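Local coordinates for protein aspartokinase (Clostridium acetobutylicum, PDB 3TVI) that probably catalyses the ATP-dependent phosphorylation of the beta-carboxyl group of L-aspartate, the first step toward threonine, methionine and lysine, at residues L128-F141 / V160-S174. Sequence-based numbering, arbitrary orientation.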
loop_
_atom_site.group_PDB
_atom_site.type_symbol
_atom_site.label_atom_id
_atom_site.label_comp_id
_atom_site.label_asym_id
_atom_site.label_seq_id
_atom_site.Cartn_x
_atom_site.Cartn_y
_atom_site.Cartn_z
ATOM N N LEU B 128 39.104 -17.046 -31.910
ATOM C CA LEU B 128 38.911 -15.656 -32.339
ATOM C C LEU B 128 40.227 -14.894 -32.387
ATOM O O LEU B 128 40.232 -13.674 -32.565
ATOM C CB LEU B 128 37.944 -14.930 -31.398
ATOM C CG LEU B 128 36.586 -15.608 -31.212
ATOM C CD1 LEU B 128 35.783 -14.943 -30.102
ATOM C CD2 LEU B 128 35.820 -15.607 -32.526
ATOM N N ASN B 129 41.334 -15.609 -32.214
ATOM C CA ASN B 129 42.650 -15.013 -32.303
ATOM C C ASN B 129 42.771 -13.769 -31.416
ATOM O O ASN B 129 43.146 -12.689 -31.872
ATOM C CB ASN B 129 42.958 -14.693 -33.764
ATOM C CG ASN B 129 44.445 -14.561 -34.041
ATOM O OD1 ASN B 129 45.280 -14.533 -33.127
ATOM N ND2 ASN B 129 44.784 -14.474 -35.322
ATOM N N ALA B 130 42.446 -13.960 -30.140
ATOM C CA ALA B 130 42.433 -12.901 -29.136
ATOM C C ALA B 130 43.234 -13.354 -27.923
ATOM O O ALA B 130 43.333 -14.555 -27.657
ATOM C CB ALA B 130 41.000 -12.605 -28.725
ATOM N N GLU B 131 43.796 -12.398 -27.186
ATOM C CA GLU B 131 44.564 -12.712 -25.983
ATOM C C GLU B 131 43.676 -13.241 -24.866
ATOM O O GLU B 131 42.692 -12.609 -24.494
ATOM C CB GLU B 131 45.318 -11.485 -25.481
ATOM C CG GLU B 131 46.655 -11.276 -26.164
ATOM C CD GLU B 131 47.504 -10.235 -25.463
ATOM O OE1 GLU B 131 47.839 -10.431 -24.268
ATOM O OE2 GLU B 131 47.836 -9.217 -26.110
ATOM N N PHE B 132 44.025 -14.403 -24.328
ATOM C CA PHE B 132 43.295 -14.948 -23.198
ATOM C C PHE B 132 43.764 -14.293 -21.922
ATOM O O PHE B 132 44.955 -14.279 -21.630
ATOM C CB PHE B 132 43.500 -16.447 -23.055
ATOM C CG PHE B 132 42.820 -17.013 -21.853
ATOM C CD1 PHE B 132 41.477 -17.353 -21.901
ATOM C CD2 PHE B 132 43.503 -17.158 -20.656
ATOM C CE1 PHE B 132 40.833 -17.850 -20.781
ATOM C CE2 PHE B 132 42.863 -17.652 -19.530
ATOM C CZ PHE B 132 41.527 -18.002 -19.594
ATOM N N ILE B 133 42.813 -13.785 -21.149
ATOM C CA ILE B 133 43.100 -13.171 -19.862
ATOM C C ILE B 133 42.188 -13.760 -18.799
ATOM O O ILE B 133 41.007 -13.447 -18.765
ATOM C CB ILE B 133 42.867 -11.659 -19.918
ATOM C CG1 ILE B 133 43.931 -11.000 -20.787
ATOM C CG2 ILE B 133 42.882 -11.077 -18.519
ATOM C CD1 ILE B 133 43.813 -9.494 -20.838
ATOM N N ASP B 134 42.740 -14.601 -17.929
ATOM C CA ASP B 134 41.955 -15.227 -16.872
ATOM C C ASP B 134 41.281 -14.145 -16.053
ATOM O O ASP B 134 41.816 -13.058 -15.898
ATOM C CB ASP B 134 42.829 -16.110 -15.973
ATOM C CG ASP B 134 42.008 -17.051 -15.090
ATOM O OD1 ASP B 134 41.148 -16.574 -14.326
ATOM O OD2 ASP B 134 42.226 -18.275 -15.141
ATOM N N ALA B 135 40.088 -14.457 -15.558
ATOM C CA ALA B 135 39.319 -13.545 -14.723
ATOM C C ALA B 135 40.051 -13.295 -13.418
ATOM O O ALA B 135 40.130 -12.157 -12.950
ATOM C CB ALA B 135 37.951 -14.132 -14.434
ATOM N N ALA B 136 40.609 -14.367 -12.855
ATOM C CA ALA B 136 41.271 -14.331 -11.550
ATOM C C ALA B 136 42.415 -13.343 -11.496
ATOM O O ALA B 136 42.841 -12.971 -10.411
ATOM C CB ALA B 136 41.765 -15.718 -11.167
ATOM N N GLU B 137 42.913 -12.931 -12.660
ATOM C CA GLU B 137 43.970 -11.913 -12.762
ATOM C C GLU B 137 43.451 -10.472 -12.753
ATOM O O GLU B 137 44.187 -9.543 -12.420
ATOM C CB GLU B 137 44.772 -12.121 -14.046
ATOM C CG GLU B 137 45.698 -13.312 -13.995
ATOM C CD GLU B 137 46.966 -12.988 -13.255
ATOM O OE1 GLU B 137 47.846 -12.330 -13.856
ATOM O OE2 GLU B 137 47.074 -13.389 -12.077
ATOM N N VAL B 138 42.190 -10.287 -13.116
ATOM C CA VAL B 138 41.693 -8.956 -13.448
ATOM C C VAL B 138 40.458 -8.499 -12.628
ATOM O O VAL B 138 40.187 -7.301 -12.515
ATOM C CB VAL B 138 41.453 -8.900 -14.973
ATOM C CG1 VAL B 138 40.184 -9.652 -15.348
ATOM C CG2 VAL B 138 41.429 -7.466 -15.460
ATOM N N ILE B 139 39.737 -9.452 -12.039
ATOM C CA ILE B 139 38.584 -9.172 -11.191
ATOM C C ILE B 139 38.883 -9.633 -9.774
ATOM O O ILE B 139 39.325 -10.767 -9.577
ATOM C CB ILE B 139 37.357 -9.939 -11.703
ATOM C CG1 ILE B 139 36.909 -9.345 -13.038
ATOM C CG2 ILE B 139 36.229 -9.908 -10.684
ATOM C CD1 ILE B 139 35.733 -10.052 -13.671
ATOM N N PHE B 140 38.642 -8.764 -8.792
ATOM C CA PHE B 140 38.978 -9.065 -7.392
ATOM C C PHE B 140 37.858 -8.765 -6.392
ATOM O O PHE B 140 37.106 -7.802 -6.554
ATOM C CB PHE B 140 40.232 -8.303 -6.982
ATOM C CG PHE B 140 41.475 -8.807 -7.641
ATOM C CD1 PHE B 140 42.051 -8.113 -8.697
ATOM C CD2 PHE B 140 42.061 -9.989 -7.218
ATOM C CE1 PHE B 140 43.197 -8.584 -9.313
ATOM C CE2 PHE B 140 43.206 -10.465 -7.826
ATOM C CZ PHE B 140 43.773 -9.763 -8.878
ATOM N N PHE B 141 37.772 -9.604 -5.358
ATOM C CA PHE B 141 36.849 -9.415 -4.243
ATOM C C PHE B 141 37.620 -8.974 -3.002
ATOM O O PHE B 141 38.850 -8.915 -3.024
ATOM C CB PHE B 141 36.086 -10.712 -3.959
ATOM C CG PHE B 141 35.176 -11.141 -5.081
ATOM C CD1 PHE B 141 35.579 -12.101 -5.996
ATOM C CD2 PHE B 141 33.914 -10.582 -5.224
ATOM C CE1 PHE B 141 34.746 -12.493 -7.026
ATOM C CE2 PHE B 141 33.078 -10.967 -6.255
ATOM C CZ PHE B 141 33.495 -11.927 -7.158
ATOM N N VAL B 160 43.790 -5.427 -19.685
ATOM C CA VAL B 160 42.790 -5.648 -20.742
ATOM C C VAL B 160 42.777 -4.585 -21.838
ATOM O O VAL B 160 42.835 -4.937 -23.020
ATOM C CB VAL B 160 41.363 -5.805 -20.185
ATOM C CG1 VAL B 160 40.412 -6.197 -21.304
ATOM C CG2 VAL B 160 41.337 -6.856 -19.091
ATOM N N LEU B 161 42.703 -3.302 -21.479
ATOM C CA LEU B 161 42.661 -2.260 -22.516
ATOM C C LEU B 161 44.021 -2.091 -23.208
ATOM O O LEU B 161 44.118 -1.432 -24.241
ATOM C CB LEU B 161 42.103 -0.934 -21.989
ATOM C CG LEU B 161 43.017 0.211 -21.565
ATOM C CD1 LEU B 161 43.437 1.053 -22.761
ATOM C CD2 LEU B 161 42.301 1.086 -20.544
ATOM N N SER B 162 45.059 -2.711 -22.652
ATOM C CA SER B 162 46.356 -2.798 -23.318
ATOM C C SER B 162 46.428 -3.915 -24.367
ATOM O O SER B 162 47.466 -4.077 -25.006
ATOM C CB SER B 162 47.457 -3.015 -22.287
ATOM O OG SER B 162 47.311 -4.277 -21.669
ATOM N N CYS B 163 45.358 -4.696 -24.522
ATOM C CA CYS B 163 45.260 -5.667 -25.617
ATOM C C CYS B 163 44.378 -5.102 -26.710
ATOM O O CYS B 163 43.419 -4.386 -26.427
ATOM C CB CYS B 163 44.654 -6.990 -25.147
ATOM S SG CYS B 163 45.685 -7.972 -24.035
ATOM N N ASN B 164 44.708 -5.439 -27.953
ATOM C CA ASN B 164 43.891 -5.106 -29.112
ATOM C C ASN B 164 42.560 -5.870 -29.043
ATOM O O ASN B 164 41.486 -5.282 -29.096
ATOM C CB ASN B 164 44.658 -5.454 -30.394
ATOM C CG ASN B 164 44.018 -4.889 -31.651
ATOM O OD1 ASN B 164 42.887 -4.389 -31.627
ATOM N ND2 ASN B 164 44.745 -4.965 -32.766
ATOM N N LYS B 165 42.655 -7.183 -28.897
ATOM C CA LYS B 165 41.492 -8.056 -28.814
ATOM C C LYS B 165 41.752 -9.049 -27.684
ATOM O O LYS B 165 42.810 -9.677 -27.653
ATOM C CB LYS B 165 41.288 -8.787 -30.153
ATOM C CG LYS B 165 39.932 -9.465 -30.314
ATOM C CD LYS B 165 39.894 -10.479 -31.455
ATOM C CE LYS B 165 39.593 -9.841 -32.805
ATOM N NZ LYS B 165 39.449 -10.866 -33.886
ATOM N N ALA B 166 40.806 -9.186 -26.759
ATOM C CA ALA B 166 41.015 -10.032 -25.592
ATOM C C ALA B 166 39.746 -10.759 -25.148
ATOM O O ALA B 166 38.681 -10.145 -25.053
ATOM C CB ALA B 166 41.565 -9.196 -24.450
ATOM N N VAL B 167 39.866 -12.066 -24.885
ATOM C CA VAL B 167 38.783 -12.835 -24.258
ATOM C C VAL B 167 39.006 -12.825 -22.762
ATOM O O VAL B 167 40.144 -12.911 -22.309
ATOM C CB VAL B 167 38.751 -14.314 -24.684
ATOM C CG1 VAL B 167 37.688 -15.065 -23.894
ATOM C CG2 VAL B 167 38.507 -14.459 -26.178
ATOM N N ILE B 168 37.914 -12.720 -22.008
ATOM C CA ILE B 168 37.957 -12.672 -20.547
ATOM C C ILE B 168 36.817 -13.513 -20.014
ATOM O O ILE B 168 35.657 -13.121 -20.164
ATOM C CB ILE B 168 37.754 -11.244 -20.005
ATOM C CG1 ILE B 168 38.642 -10.252 -20.759
ATOM C CG2 ILE B 168 38.033 -11.216 -18.513
ATOM C CD1 ILE B 168 38.457 -8.815 -20.335
ATOM N N PRO B 169 37.132 -14.656 -19.374
ATOM C CA PRO B 169 36.079 -15.583 -18.971
ATOM C C PRO B 169 35.206 -14.928 -17.923
ATOM O O PRO B 169 35.592 -13.910 -17.350
ATOM C CB PRO B 169 36.850 -16.775 -18.412
ATOM C CG PRO B 169 38.095 -16.175 -17.869
ATOM C CD PRO B 169 38.410 -14.970 -18.718
ATOM N N GLY B 170 34.042 -15.505 -17.672
ATOM C CA GLY B 170 32.950 -14.739 -17.111
ATOM C C GLY B 170 32.838 -14.696 -15.609
ATOM O O GLY B 170 33.131 -13.679 -14.957
ATOM N N PHE B 171 32.460 -15.834 -15.058
ATOM C CA PHE B 171 31.517 -15.867 -13.932
ATOM C C PHE B 171 32.189 -15.821 -12.558
ATOM O O PHE B 171 31.560 -16.108 -11.557
ATOM C CB PHE B 171 30.623 -17.090 -14.217
ATOM C CG PHE B 171 30.023 -17.778 -13.039
ATOM C CD1 PHE B 171 29.096 -17.154 -12.237
ATOM C CD2 PHE B 171 30.280 -19.124 -12.832
ATOM C CE1 PHE B 171 28.499 -17.835 -11.185
ATOM C CE2 PHE B 171 29.690 -19.808 -11.789
ATOM C CZ PHE B 171 28.794 -19.159 -10.961
ATOM N N TYR B 172 33.449 -15.380 -12.513
ATOM C CA TYR B 172 34.256 -15.486 -11.308
ATOM C C TYR B 172 35.388 -14.476 -11.266
ATOM O O TYR B 172 35.594 -13.719 -12.212
ATOM C CB TYR B 172 34.850 -16.889 -11.215
ATOM C CG TYR B 172 35.945 -17.151 -12.218
ATOM C CD1 TYR B 172 37.276 -16.956 -11.887
ATOM C CD2 TYR B 172 35.648 -17.586 -13.505
ATOM C CE1 TYR B 172 38.282 -17.187 -12.811
ATOM C CE2 TYR B 172 36.651 -17.827 -14.430
ATOM C CZ TYR B 172 37.960 -17.624 -14.078
ATOM O OH TYR B 172 38.948 -17.859 -14.995
ATOM N N GLY B 173 36.114 -14.485 -10.150
ATOM C CA GLY B 173 37.295 -13.643 -9.937
ATOM C C GLY B 173 38.096 -14.187 -8.760
ATOM O O GLY B 173 37.860 -15.311 -8.316
ATOM N N SER B 174 39.035 -13.410 -8.236
ATOM C CA SER B 174 39.842 -13.888 -7.112
ATOM C C SER B 174 39.324 -13.335 -5.788
ATOM O O SER B 174 38.957 -12.167 -5.707
ATOM C CB SER B 174 41.314 -13.520 -7.313
ATOM O OG SER B 174 41.919 -14.355 -8.296
#
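Two torsions bring Y172 and D134 together: the tyrosine CG sits between its own backbone N and carbonyl carbon (chi1 72°), while the aspartate CG lies anti to its N (chi1 -165°), swinging the carboxylate back to the phenol. Y172 OH donates to D134 OD1 at 2.6 Å, coming from above the carboxylate plane, with carboxylate and ring planes 79° apart. The same OD1 takes A136 N on its anti side, closing an Asx turn. Over one face of the Y172 ring, offset toward the rim, A135 CB makes a CH-pi contact, 3.6 Å from the ring centroid. R115 of helix 109-127 makes a cation-pi contact with Y172 and a long, weak ion pair with D134.

Further along, S174 OG reaches the A136 carbonyl on a lone pair in its plane, 2.7 Å from A136 O. The S174 backbone pairs through both its N and its O, with I139 O and F141 N; S174 O and F141 N are 2.8 Å apart, and the F141 ring turns an edge to S174 O.

At the other end, strands 131-132 and 166-167 run parallel: E131 N bonds K165 O, V167 N bonds E131 O, and I133 N bonds V167 O. The two strands belong to a beta-alpha-beta unit whose connecting helix is 149-159, at one margin of the amino acid kinase sheet. I133 CD1 packs on V160 CG2 (4.0 Å) and near C163 SG, and the V138 and V160 side chains cross at about a right angle, CG2 against CG2. K165 lays its chain along A130 CB, and NZ meets L128 O at 3.2 Å, just after the helix ends.

With two donors on D134 OD1, the carboxylate is held in place and its negative charge is probably stabilised, while tyrosine and serine hydroxyls tie the Asx turn at D134-A136 to strand 172-174.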